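Local coordinates for protein LRIM1 (Anopheles gambiae, PDB 3O53) that probably regulates complement-like immunity in the mosquito as a heterodimer with the leucine-rich repeat protein APL1C, this chain being its leucine-rich repeat domain, at residues A[204-209]-A[242-247]; A[252-257]-A[294-299]; A[267-272]-A[277-282]; A[281-284]-A[289-292]. All blocks are in the same frame, centred on the assembly; numbering follows the deposited sequence.

Contact 1 (A[204-209]-A[242-247])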
loop_
_atom_site.group_PDB
_atom_site.type_symbol
_atom_site.label_atom_id
_atom_site.label_comp_id
_atom_site.label_asym_id
_atom_site.label_seq_id
_atom_site.Cartn_x
_atom_site.Cartn_y
_atom_site.Cartn_z
ATOM N N ALA A 204 9.705 10.957 -12.499
ATOM C CA ALA A 204 10.460 11.327 -13.696
ATOM C C ALA A 204 11.778 10.553 -13.827
ATOM O O ALA A 204 12.330 10.465 -14.913
ATOM C CB ALA A 204 10.752 12.838 -13.675
ATOM N N PHE A 205 12.298 10.026 -12.720
ATOM C CA PHE A 205 13.599 9.351 -12.736
ATOM C C PHE A 205 13.520 8.032 -11.972
ATOM O O PHE A 205 13.178 8.009 -10.795
ATOM C CB PHE A 205 14.673 10.250 -12.100
ATOM C CG PHE A 205 16.062 9.660 -12.119
ATOM C CD1 PHE A 205 16.529 8.971 -13.230
ATOM C CD2 PHE A 205 16.918 9.829 -11.036
ATOM C CE1 PHE A 205 17.819 8.443 -13.253
ATOM C CE2 PHE A 205 18.208 9.306 -11.056
ATOM C CZ PHE A 205 18.655 8.608 -12.170
ATOM N N MET A 206 13.823 6.931 -12.647
ATOM C CA MET A 206 13.884 5.641 -11.980
ATOM C C MET A 206 15.316 5.453 -11.494
ATOM O O MET A 206 16.159 4.911 -12.206
ATOM C CB MET A 206 13.459 4.525 -12.944
ATOM C CG MET A 206 13.438 3.140 -12.336
ATOM S SD MET A 206 12.778 1.934 -13.511
ATOM C CE MET A 206 12.768 0.433 -12.516
ATOM N N GLY A 207 15.590 5.924 -10.281
ATOM C CA GLY A 207 16.960 6.096 -9.821
ATOM C C GLY A 207 17.544 4.900 -9.093
ATOM O O GLY A 207 16.949 3.829 -9.087
ATOM N N PRO A 208 18.722 5.085 -8.473
ATOM C CA PRO A 208 19.484 4.028 -7.785
ATOM C C PRO A 208 18.737 3.418 -6.611
ATOM O O PRO A 208 19.028 2.298 -6.208
ATOM C CB PRO A 208 20.737 4.760 -7.282
ATOM C CG PRO A 208 20.856 5.948 -8.162
ATOM C CD PRO A 208 19.452 6.365 -8.481
ATOM N N GLU A 209 17.786 4.164 -6.068
ATOM C CA GLU A 209 16.927 3.667 -5.003
ATOM C C GLU A 209 16.243 2.358 -5.408
ATOM O O GLU A 209 15.878 1.548 -4.556
ATOM C CB GLU A 209 15.872 4.721 -4.653
ATOM C CG GLU A 209 14.944 5.095 -5.808
ATOM C CD GLU A 209 15.479 6.223 -6.697
ATOM O OE1 GLU A 209 16.640 6.656 -6.510
ATOM O OE2 GLU A 209 14.716 6.686 -7.579
ATOM N N PHE A 242 7.428 -6.791 -15.761
ATOM C CA PHE A 242 8.175 -5.553 -15.748
ATOM C C PHE A 242 7.445 -4.580 -16.663
ATOM O O PHE A 242 7.475 -4.730 -17.883
ATOM C CB PHE A 242 9.605 -5.822 -16.236
ATOM C CG PHE A 242 10.538 -4.645 -16.122
ATOM C CD1 PHE A 242 11.227 -4.396 -14.947
ATOM C CD2 PHE A 242 10.755 -3.812 -17.208
ATOM C CE1 PHE A 242 12.101 -3.324 -14.856
ATOM C CE2 PHE A 242 11.627 -2.745 -17.127
ATOM C CZ PHE A 242 12.305 -2.494 -15.955
ATOM N N ASP A 243 6.789 -3.581 -16.075
ATOM C CA ASP A 243 5.889 -2.715 -16.840
ATOM C C ASP A 243 6.259 -1.234 -16.706
ATOM O O ASP A 243 5.968 -0.604 -15.686
ATOM C CB ASP A 243 4.454 -2.937 -16.359
ATOM C CG ASP A 243 3.421 -2.296 -17.259
ATOM O OD1 ASP A 243 3.810 -1.538 -18.165
ATOM O OD2 ASP A 243 2.211 -2.544 -17.046
ATOM N N LEU A 244 6.879 -0.689 -17.751
ATOM C CA LEU A 244 7.238 0.726 -17.808
ATOM C C LEU A 244 6.493 1.427 -18.934
ATOM O O LEU A 244 6.976 2.420 -19.478
ATOM C CB LEU A 244 8.737 0.893 -18.052
ATOM C CG LEU A 244 9.685 0.228 -17.070
ATOM C CD1 LEU A 244 11.117 0.627 -17.385
ATOM C CD2 LEU A 244 9.323 0.595 -15.639
ATOM N N ARG A 245 5.337 0.889 -19.314
ATOM C CA ARG A 245 4.522 1.506 -20.347
ATOM C C ARG A 245 4.060 2.887 -19.893
ATOM O O ARG A 245 4.009 3.153 -18.700
ATOM C CB ARG A 245 3.292 0.644 -20.635
ATOM C CG ARG A 245 3.574 -0.652 -21.371
ATOM C CD ARG A 245 2.279 -1.405 -21.556
ATOM N NE ARG A 245 1.656 -1.681 -20.262
ATOM C CZ ARG A 245 0.365 -1.934 -20.073
ATOM N NH1 ARG A 245 -0.482 -1.944 -21.094
ATOM N NH2 ARG A 245 -0.080 -2.176 -18.849
ATOM N N GLY A 246 3.741 3.759 -20.847
ATOM C CA GLY A 246 3.093 5.023 -20.551
ATOM C C GLY A 246 3.997 6.134 -20.033
ATOM O O GLY A 246 3.522 7.082 -19.423
ATOM N N ASN A 247 5.297 6.024 -20.264
ATOM C CA ASN A 247 6.226 7.038 -19.787
ATOM C C ASN A 247 6.736 7.926 -20.942
ATOM O O ASN A 247 6.100 7.993 -21.982
ATOM C CB ASN A 247 7.342 6.357 -19.007
ATOM C CG ASN A 247 6.867 5.885 -17.639
ATOM O OD1 ASN A 247 6.485 6.699 -16.806
ATOM N ND2 ASN A 247 6.866 4.569 -17.414
#
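In the last turns of the leucine-rich repeat solenoid, Met206 reaches through the hydrophobic core to the ring of Phe242 and a methyl of Leu244. Segment 204-209 carries the short strand 205-206, whereas 242-247 begins in strand 241-243, the end strand of the parallel ladder of repeats, so the contact spans the interior between the two walls of the coil. The two backbones stay well apart, with 10.1 Å between Met206 CA and Leu244 CA, and side chains alone bridge the gap. Met206 suits that task because its unbranched chain is long, flexible and without charge: all three torsions lie near 180° (chi1 -178°), which stretches it to full length. Its SD comes within 4.3 Å of Leu244 CD2, and its terminal CE lies obliquely off the Phe242 ring, 4.5 Å from CE1. These are loose van der Waals contacts, and no hydrogen bond crosses the core. Beyond Leu244 the chain turns, and Asn247 ND2 donates back to Leu244 O at 3.0 Å; the same amide is bonded to Leu221 O and, through OD1, to Leu226 N. The carboxylate of Asp243 is gripped side-on by Arg245, NE going to OD1 and NH2 to OD2, the latter at 2.9 Å on the syn lone pair. Asp243 OD1 also accepts Arg245 N at 3.1 Å, an Asx turn that shapes the chain beyond the strand; NE and the backbone N reach this oxygen from opposite faces of the carboxylate plane.

Contact 2 (A[252-257]-A[294-299])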
loop_
_atom_site.group_PDB
_atom_site.type_symbol
_atom_site.label_atom_id
_atom_site.label_comp_id
_atom_site.label_asym_id
_atom_site.label_seq_id
_atom_site.Cartn_x
_atom_site.Cartn_y
_atom_site.Cartn_z
ATOM N N GLY A 252 18.254 6.884 -25.402
ATOM C CA GLY A 252 19.551 6.559 -24.844
ATOM C C GLY A 252 19.440 5.872 -23.496
ATOM O O GLY A 252 20.239 4.994 -23.178
ATOM N N THR A 253 18.456 6.259 -22.689
ATOM C CA THR A 253 18.371 5.702 -21.346
ATOM C C THR A 253 17.939 4.234 -21.416
ATOM O O THR A 253 18.412 3.400 -20.645
ATOM C CB THR A 253 17.433 6.521 -20.442
ATOM O OG1 THR A 253 17.860 6.404 -19.079
ATOM C CG2 THR A 253 15.974 6.052 -20.575
ATOM N N LEU A 254 17.053 3.913 -22.353
ATOM C CA LEU A 254 16.652 2.525 -22.557
ATOM C C LEU A 254 17.816 1.700 -23.113
ATOM O O LEU A 254 18.085 0.600 -22.641
ATOM C CB LEU A 254 15.446 2.445 -23.493
ATOM C CG LEU A 254 14.159 3.053 -22.928
ATOM C CD1 LEU A 254 13.100 3.150 -23.999
ATOM C CD2 LEU A 254 13.655 2.231 -21.743
ATOM N N ARG A 255 18.519 2.229 -24.105
ATOM C CA ARG A 255 19.658 1.505 -24.657
ATOM C C ARG A 255 20.671 1.190 -23.554
ATOM O O ARG A 255 21.122 0.058 -23.434
ATOM C CB ARG A 255 20.326 2.296 -25.782
ATOM C CG ARG A 255 21.496 1.564 -26.445
ATOM C CD ARG A 255 22.135 2.412 -27.533
ATOM N NE ARG A 255 22.205 3.821 -27.154
ATOM C CZ ARG A 255 23.056 4.320 -26.261
ATOM N NH1 ARG A 255 23.919 3.525 -25.641
ATOM N NH2 ARG A 255 23.042 5.616 -25.982
ATOM N N ASP A 256 21.012 2.189 -22.742
ATOM C CA ASP A 256 21.973 2.001 -21.655
ATOM C C ASP A 256 21.518 0.953 -20.638
ATOM O O ASP A 256 22.277 0.052 -20.284
ATOM C CB ASP A 256 22.241 3.326 -20.932
ATOM C CG ASP A 256 23.017 4.319 -21.789
ATOM O OD1 ASP A 256 23.586 3.899 -22.814
ATOM O OD2 ASP A 256 23.059 5.517 -21.439
ATOM N N PHE A 257 20.286 1.088 -20.155
ATOM C CA PHE A 257 19.760 0.191 -19.129
ATOM C C PHE A 257 19.653 -1.253 -19.626
ATOM O O PHE A 257 20.076 -2.185 -18.943
ATOM C CB PHE A 257 18.379 0.670 -18.671
ATOM C CG PHE A 257 17.662 -0.315 -17.793
ATOM C CD1 PHE A 257 18.047 -0.486 -16.468
ATOM C CD2 PHE A 257 16.608 -1.068 -18.285
ATOM C CE1 PHE A 257 17.389 -1.385 -15.648
ATOM C CE2 PHE A 257 15.948 -1.982 -17.473
ATOM C CZ PHE A 257 16.343 -2.140 -16.150
ATOM N N TYR A 294 9.325 -0.269 -25.493
ATOM C CA TYR A 294 8.852 1.043 -25.052
ATOM C C TYR A 294 9.107 2.184 -26.041
ATOM O O TYR A 294 10.129 2.224 -26.706
ATOM C CB TYR A 294 9.459 1.376 -23.700
ATOM C CG TYR A 294 9.121 0.358 -22.638
ATOM C CD1 TYR A 294 7.798 0.017 -22.355
ATOM C CD2 TYR A 294 10.125 -0.253 -21.907
ATOM C CE1 TYR A 294 7.498 -0.923 -21.370
ATOM C CE2 TYR A 294 9.838 -1.172 -20.929
ATOM C CZ TYR A 294 8.536 -1.505 -20.663
ATOM O OH TYR A 294 8.299 -2.426 -19.668
ATOM N N CYS A 295 8.150 3.098 -26.133
ATOM C CA CYS A 295 8.305 4.300 -26.930
ATOM C C CYS A 295 9.460 5.092 -26.362
ATOM O O CYS A 295 9.751 5.008 -25.175
ATOM C CB CYS A 295 7.034 5.152 -26.878
ATOM S SG CYS A 295 5.558 4.285 -27.496
ATOM N N CYS A 296 10.118 5.871 -27.203
ATOM C CA CYS A 296 11.163 6.746 -26.708
ATOM C C CYS A 296 11.438 7.870 -27.695
ATOM O O CYS A 296 11.112 7.761 -28.872
ATOM C CB CYS A 296 12.435 5.949 -26.425
ATOM S SG CYS A 296 13.163 5.162 -27.870
ATOM N N GLU A 297 12.028 8.953 -27.192
ATOM C CA GLU A 297 12.361 10.113 -28.004
ATOM C C GLU A 297 13.828 10.416 -27.771
ATOM O O GLU A 297 14.350 10.168 -26.686
ATOM C CB GLU A 297 11.499 11.310 -27.593
ATOM C CG GLU A 297 11.809 12.605 -28.330
ATOM C CD GLU A 297 11.089 12.712 -29.663
ATOM O OE1 GLU A 297 9.879 13.024 -29.664
ATOM O OE2 GLU A 297 11.735 12.501 -30.713
ATOM N N ASP A 298 14.506 10.936 -28.786
ATOM C CA ASP A 298 15.899 11.322 -28.627
ATOM C C ASP A 298 15.999 12.644 -27.866
ATOM O O ASP A 298 15.769 13.718 -28.415
ATOM C CB ASP A 298 16.592 11.410 -29.982
ATOM C CG ASP A 298 16.698 10.058 -30.661
ATOM O OD1 ASP A 298 17.466 9.207 -30.167
ATOM O OD2 ASP A 298 16.011 9.842 -31.681
ATOM N N LEU A 299 16.307 12.534 -26.580
ATOM C CA LEU A 299 16.560 13.683 -25.726
ATOM C C LEU A 299 18.011 13.626 -25.257
ATOM O O LEU A 299 18.273 13.443 -24.065
ATOM C CB LEU A 299 15.617 13.664 -24.518
ATOM C CG LEU A 299 14.135 13.452 -24.832
ATOM C CD1 LEU A 299 13.357 13.051 -23.577
ATOM C CD2 LEU A 299 13.545 14.703 -25.466
#
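Leu254, on the buried side of helix 251-259, lowers its side chain against Tyr294 and Cys296 and the carbonyl of the Cys295 between them. From CB, which points toward the strand, the chain runs to CG, set anti to the carbonyl carbon (chi1 -66°), and there it forks. The CD1 branch does most of the touching: it is 3.8 Å from Cys296 CB, 4.0 Å from Cys295 O and 4.1 Å from Tyr294 CB, so one methyl sits against three consecutive residues. The CD2 branch heads for the aromatic ring of Tyr294 and lies oblique to it. A leucine fits here because its two methyls can divide between the strand and the ring while bringing no polar group into a buried site. Helix 251-259 and strand 294-296 belong to the disulfide-bonded C-terminal cap that closes the leucine-rich repeat solenoid, and their short axes pass 9.5 Å apart at 132°, a distance that side chains must fill. The cap is stitched covalently as well: Cys296 is joined to Cys251, just ahead of the helical segment, and Cys295 to Cys283. Cys296 aims its CB at the helix, whereas that of Cys295 points away, as expected of neighbours in an extended strand. Tyr294 combines an apolar flank with a polar end; while its CB meets the leucine, its buried hydroxyl is bonded to the backbone N of Leu244 in the final repeat. Phe249 and Tyr291 add further apolar surface around Leu254, and Ile229 lies against it from the solenoid side.

Contact 3 (A[267-272]-A[277-282])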
loop_
_atom_site.group_PDB
_atom_site.type_symbol
_atom_site.label_atom_id
_atom_site.label_comp_id
_atom_site.label_asym_id
_atom_site.label_seq_id
_atom_site.Cartn_x
_atom_site.Cartn_y
_atom_site.Cartn_z
ATOM N N VAL A 267 11.758 -9.587 -20.654
ATOM C CA VAL A 267 10.633 -9.618 -19.729
ATOM C C VAL A 267 9.681 -8.458 -20.024
ATOM O O VAL A 267 8.472 -8.613 -19.946
ATOM C CB VAL A 267 11.097 -9.559 -18.259
ATOM C CG1 VAL A 267 9.901 -9.401 -17.324
ATOM C CG2 VAL A 267 11.896 -10.809 -17.902
ATOM N N ALA A 268 10.237 -7.311 -20.384
ATOM C CA ALA A 268 9.444 -6.133 -20.725
ATOM C C ALA A 268 8.567 -6.418 -21.940
ATOM O O ALA A 268 7.382 -6.093 -21.956
ATOM C CB ALA A 268 10.352 -4.959 -21.018
ATOM N N LYS A 269 9.154 -7.008 -22.974
ATOM C CA LYS A 269 8.382 -7.331 -24.164
ATOM C C LYS A 269 7.270 -8.326 -23.839
ATOM O O LYS A 269 6.127 -8.139 -24.245
ATOM C CB LYS A 269 9.285 -7.894 -25.261
ATOM C CG LYS A 269 8.529 -8.355 -26.495
ATOM C CD LYS A 269 9.392 -9.269 -27.358
ATOM C CE LYS A 269 9.743 -10.566 -26.630
ATOM N NZ LYS A 269 10.654 -11.440 -27.421
ATOM N N GLN A 270 7.603 -9.392 -23.123
ATOM C CA GLN A 270 6.608 -10.403 -22.770
ATOM C C GLN A 270 5.486 -9.799 -21.939
ATOM O O GLN A 270 4.317 -10.160 -22.083
ATOM C CB GLN A 270 7.254 -11.548 -21.988
ATOM C CG GLN A 270 8.106 -12.466 -22.844
ATOM C CD GLN A 270 8.872 -13.479 -22.022
ATOM O OE1 GLN A 270 9.241 -13.219 -20.878
ATOM N NE2 GLN A 270 9.119 -14.644 -22.606
ATOM N N THR A 271 5.851 -8.889 -21.046
ATOM C CA THR A 271 4.872 -8.230 -20.191
ATOM C C THR A 271 3.881 -7.427 -21.021
ATOM O O THR A 271 2.672 -7.523 -20.806
ATOM C CB THR A 271 5.561 -7.308 -19.159
ATOM O OG1 THR A 271 6.342 -8.105 -18.264
ATOM C CG2 THR A 271 4.514 -6.535 -18.330
ATOM N N VAL A 272 4.383 -6.651 -21.980
ATOM C CA VAL A 272 3.499 -5.877 -22.854
ATOM C C VAL A 272 2.624 -6.821 -23.691
ATOM O O VAL A 272 1.419 -6.613 -23.814
ATOM C CB VAL A 272 4.284 -4.930 -23.782
ATOM C CG1 VAL A 272 3.337 -4.218 -24.729
ATOM C CG2 VAL A 272 5.088 -3.914 -22.960
ATOM N N GLY A 277 -1.605 -7.818 -26.057
ATOM C CA GLY A 277 -1.575 -8.642 -27.250
ATOM C C GLY A 277 -0.638 -8.077 -28.299
ATOM O O GLY A 277 -0.649 -8.515 -29.444
ATOM N N GLN A 278 0.176 -7.100 -27.909
ATOM C CA GLN A 278 1.126 -6.483 -28.830
ATOM C C GLN A 278 2.545 -6.562 -28.277
ATOM O O GLN A 278 2.739 -6.571 -27.067
ATOM C CB GLN A 278 0.740 -5.030 -29.096
ATOM C CG GLN A 278 -0.605 -4.880 -29.783
ATOM C CD GLN A 278 -0.711 -3.597 -30.573
ATOM O OE1 GLN A 278 0.186 -2.755 -30.536
ATOM N NE2 GLN A 278 -1.809 -3.440 -31.301
ATOM N N ASN A 279 3.537 -6.627 -29.161
ATOM C CA ASN A 279 4.924 -6.730 -28.721
ATOM C C ASN A 279 5.579 -5.379 -28.402
ATOM O O ASN A 279 6.710 -5.343 -27.931
ATOM C CB ASN A 279 5.759 -7.475 -29.758
ATOM C CG ASN A 279 5.370 -8.939 -29.881
ATOM O OD1 ASN A 279 4.882 -9.374 -30.921
ATOM N ND2 ASN A 279 5.573 -9.700 -28.815
ATOM N N GLU A 280 4.883 -4.281 -28.680
ATOM C CA GLU A 280 5.363 -2.956 -28.304
ATOM C C GLU A 280 4.164 -2.097 -27.929
ATOM O O GLU A 280 3.052 -2.349 -28.386
ATOM C CB GLU A 280 6.168 -2.305 -29.440
ATOM C CG GLU A 280 5.338 -1.806 -30.627
ATOM C CD GLU A 280 6.199 -1.320 -31.797
ATOM O OE1 GLU A 280 7.449 -1.453 -31.739
ATOM O OE2 GLU A 280 5.617 -0.796 -32.775
ATOM N N GLU A 281 4.381 -1.103 -27.077
ATOM C CA GLU A 281 3.295 -0.226 -26.669
ATOM C C GLU A 281 3.004 0.747 -27.791
ATOM O O GLU A 281 3.885 1.084 -28.573
ATOM C CB GLU A 281 3.659 0.541 -25.384
ATOM C CG GLU A 281 4.857 1.466 -25.521
ATOM C CD GLU A 281 5.032 2.400 -24.317
ATOM O OE1 GLU A 281 4.054 2.659 -23.586
ATOM O OE2 GLU A 281 6.157 2.879 -24.110
ATOM N N GLU A 282 1.764 1.204 -27.868
ATOM C CA GLU A 282 1.392 2.221 -28.838
ATOM C C GLU A 282 1.844 3.589 -28.334
ATOM O O GLU A 282 1.574 3.952 -27.194
ATOM C CB GLU A 282 -0.122 2.218 -29.045
ATOM C CG GLU A 282 -0.595 3.168 -30.124
ATOM C CD GLU A 282 -0.402 2.603 -31.518
ATOM O OE1 GLU A 282 0.336 1.603 -31.660
ATOM O OE2 GLU A 282 -0.992 3.158 -32.470
#
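Lys269 and Val272, three residues apart on one side of helix 262-276, meet the chain as it doubles back through Gln278 and Asn279. At the start of the segment, Val267 and Ala268 face Phe242 instead, packing the helix against the end of the solenoid. Lys269 comes next and runs alongside Asn279, the two side chains pointing the same way. Its CG, anti to the backbone N (chi1 175°), lies 3.8 Å from Asn279 O and 4.0 Å from Asn279 ND2, and CD is also close to that amide nitrogen before the chain bends at chi3 (64°). The contact uses the aliphatic part of the lysine, a residue well suited to an exposed margin because its methylenes can pack against a neighbour there. The long helix belongs to the C-terminal cap of the leucine-rich repeat domain, and the returning loop 277-282 runs back along it. Thr271 turns to the other side, where its hydroxyl donates to Val267 O at 2.8 Å and is also bonded to the backbone N of Phe242. Val272 is the buried anchor beneath the loop, which begins at Gly277, where the chain leaves the helix with positive phi (80°), a conformation glycine adopts easily. Val272 CG1 is 3.4 Å from Gln278 O and 3.9 Å from Glu280 C, and lies about as far from Glu281 N, so one methyl is met by backbone atoms from Gln278 to Glu281. A beta-branched valine presents a compact apolar branch to these peptide groups, while Arg245 and Ala293 touch the same side chain.

Contact 4 (A[281-284]-A[289-292])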
loop_
_atom_site.group_PDB
_atom_site.type_symbol
_atom_site.label_atom_id
_atom_site.label_comp_id
_atom_site.label_asym_id
_atom_site.label_seq_id
_atom_site.Cartn_x
_atom_site.Cartn_y
_atom_site.Cartn_z
ATOM N N GLU A 281 4.381 -1.103 -27.077
ATOM C CA GLU A 281 3.295 -0.226 -26.669
ATOM C C GLU A 281 3.004 0.747 -27.791
ATOM O O GLU A 281 3.885 1.084 -28.573
ATOM C CB GLU A 281 3.659 0.541 -25.384
ATOM C CG GLU A 281 4.857 1.466 -25.521
ATOM C CD GLU A 281 5.032 2.400 -24.317
ATOM O OE1 GLU A 281 4.054 2.659 -23.586
ATOM O OE2 GLU A 281 6.157 2.879 -24.110
ATOM N N GLU A 282 1.764 1.204 -27.868
ATOM C CA GLU A 282 1.392 2.221 -28.838
ATOM C C GLU A 282 1.844 3.589 -28.334
ATOM O O GLU A 282 1.574 3.952 -27.194
ATOM C CB GLU A 282 -0.122 2.218 -29.045
ATOM C CG GLU A 282 -0.595 3.168 -30.124
ATOM C CD GLU A 282 -0.402 2.603 -31.518
ATOM O OE1 GLU A 282 0.336 1.603 -31.660
ATOM O OE2 GLU A 282 -0.992 3.158 -32.470
ATOM N N CYS A 283 2.545 4.340 -29.177
ATOM C CA CYS A 283 2.995 5.677 -28.813
ATOM C C CYS A 283 1.911 6.691 -29.129
ATOM O O CYS A 283 1.088 6.475 -30.018
ATOM C CB CYS A 283 4.259 6.053 -29.576
ATOM S SG CYS A 283 5.555 4.842 -29.462
ATOM N N THR A 284 1.922 7.800 -28.400
ATOM C CA THR A 284 0.942 8.856 -28.594
ATOM C C THR A 284 1.350 9.762 -29.754
ATOM O O THR A 284 0.501 10.242 -30.505
ATOM C CB THR A 284 0.791 9.699 -27.320
ATOM O OG1 THR A 284 2.056 10.279 -26.977
ATOM C CG2 THR A 284 0.297 8.836 -26.161
ATOM N N GLY A 289 9.887 6.637 -31.807
ATOM C CA GLY A 289 10.246 5.278 -32.151
ATOM C C GLY A 289 10.143 4.424 -30.905
ATOM O O GLY A 289 9.436 4.771 -29.965
ATOM N N HIS A 290 10.839 3.300 -30.898
ATOM C CA HIS A 290 10.854 2.427 -29.741
ATOM C C HIS A 290 12.283 2.039 -29.461
ATOM O O HIS A 290 13.126 2.068 -30.352
ATOM C CB HIS A 290 10.043 1.151 -30.001
ATOM C CG HIS A 290 8.575 1.388 -30.163
ATOM N ND1 HIS A 290 8.027 1.888 -31.323
ATOM C CD2 HIS A 290 7.539 1.183 -29.315
ATOM C CE1 HIS A 290 6.718 2.000 -31.178
ATOM N NE2 HIS A 290 6.397 1.571 -29.971
ATOM N N TYR A 291 12.559 1.687 -28.213
ATOM C CA TYR A 291 13.725 0.884 -27.920
ATOM C C TYR A 291 13.213 -0.317 -27.161
ATOM O O TYR A 291 12.779 -0.209 -26.012
ATOM C CB TYR A 291 14.800 1.645 -27.139
ATOM C CG TYR A 291 16.109 0.886 -27.142
ATOM C CD1 TYR A 291 17.179 1.291 -27.935
ATOM C CD2 TYR A 291 16.249 -0.274 -26.394
ATOM C CE1 TYR A 291 18.364 0.572 -27.951
ATOM C CE2 TYR A 291 17.420 -0.992 -26.400
ATOM C CZ TYR A 291 18.474 -0.571 -27.177
ATOM O OH TYR A 291 19.634 -1.306 -27.166
ATOM N N GLY A 292 13.226 -1.463 -27.833
ATOM C CA GLY A 292 12.520 -2.618 -27.337
ATOM C C GLY A 292 11.050 -2.273 -27.317
ATOM O O GLY A 292 10.541 -1.581 -28.200
#
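His290 reaches from strand 289-291 to Glu281 and Cys283 in the loop that follows helix 262-276. The imidazole is carried over to the loop by its first torsion, which sets CG anti to the carbonyl carbon (chi1 -67°), and its NE2-H meets Glu281 O at 2.9 Å. The bond is nearly straight, 164° at the hydrogen, and the oxygen lies in the ring plane, at its edge. Histidine suits the place because a flat ring with a nitrogen at its far corner can donate from the strand to a backbone carbonyl of the loop. Cys283 SG approaches the same ring obliquely, 3.4 Å from NE2 and 3.5 Å from CE1, a sulfur-aromatic contact. Strand 289-291 pairs antiparallel with 294-296 as a small hairpin in the C-terminal cap of the leucine-rich repeat domain, and the disulfide from Cys283 to Cys295 fastens the loop to the second strand. Cys283 SG also lies 3.9 Å from Gly289 O. Glu281 serves this contact through its main chain; its carboxylate is engaged elsewhere, OE2 with the backbone N of Cys295 and OE1 with that of Gly246.

In the fold
From the N terminus, the repeats lead to contact 1, which closes a loop of 32 residues between two turns of the solenoid and ends before the others begin. Contact 2 then opens in helix 251-259 and closes at strand 294-296, making the large loop of the C-terminal cap. Contacts 3 and 4 nest inside it, the first folding the chain after helix 262-276 back on that helix, the second joining the same loop to strand 289-291; they meet at Glu281 and Glu282. Helix 262-276, the loop after it and strand 294-296 are each tied back to segment 242-247 of contact 1, seating the cap on the last repeat.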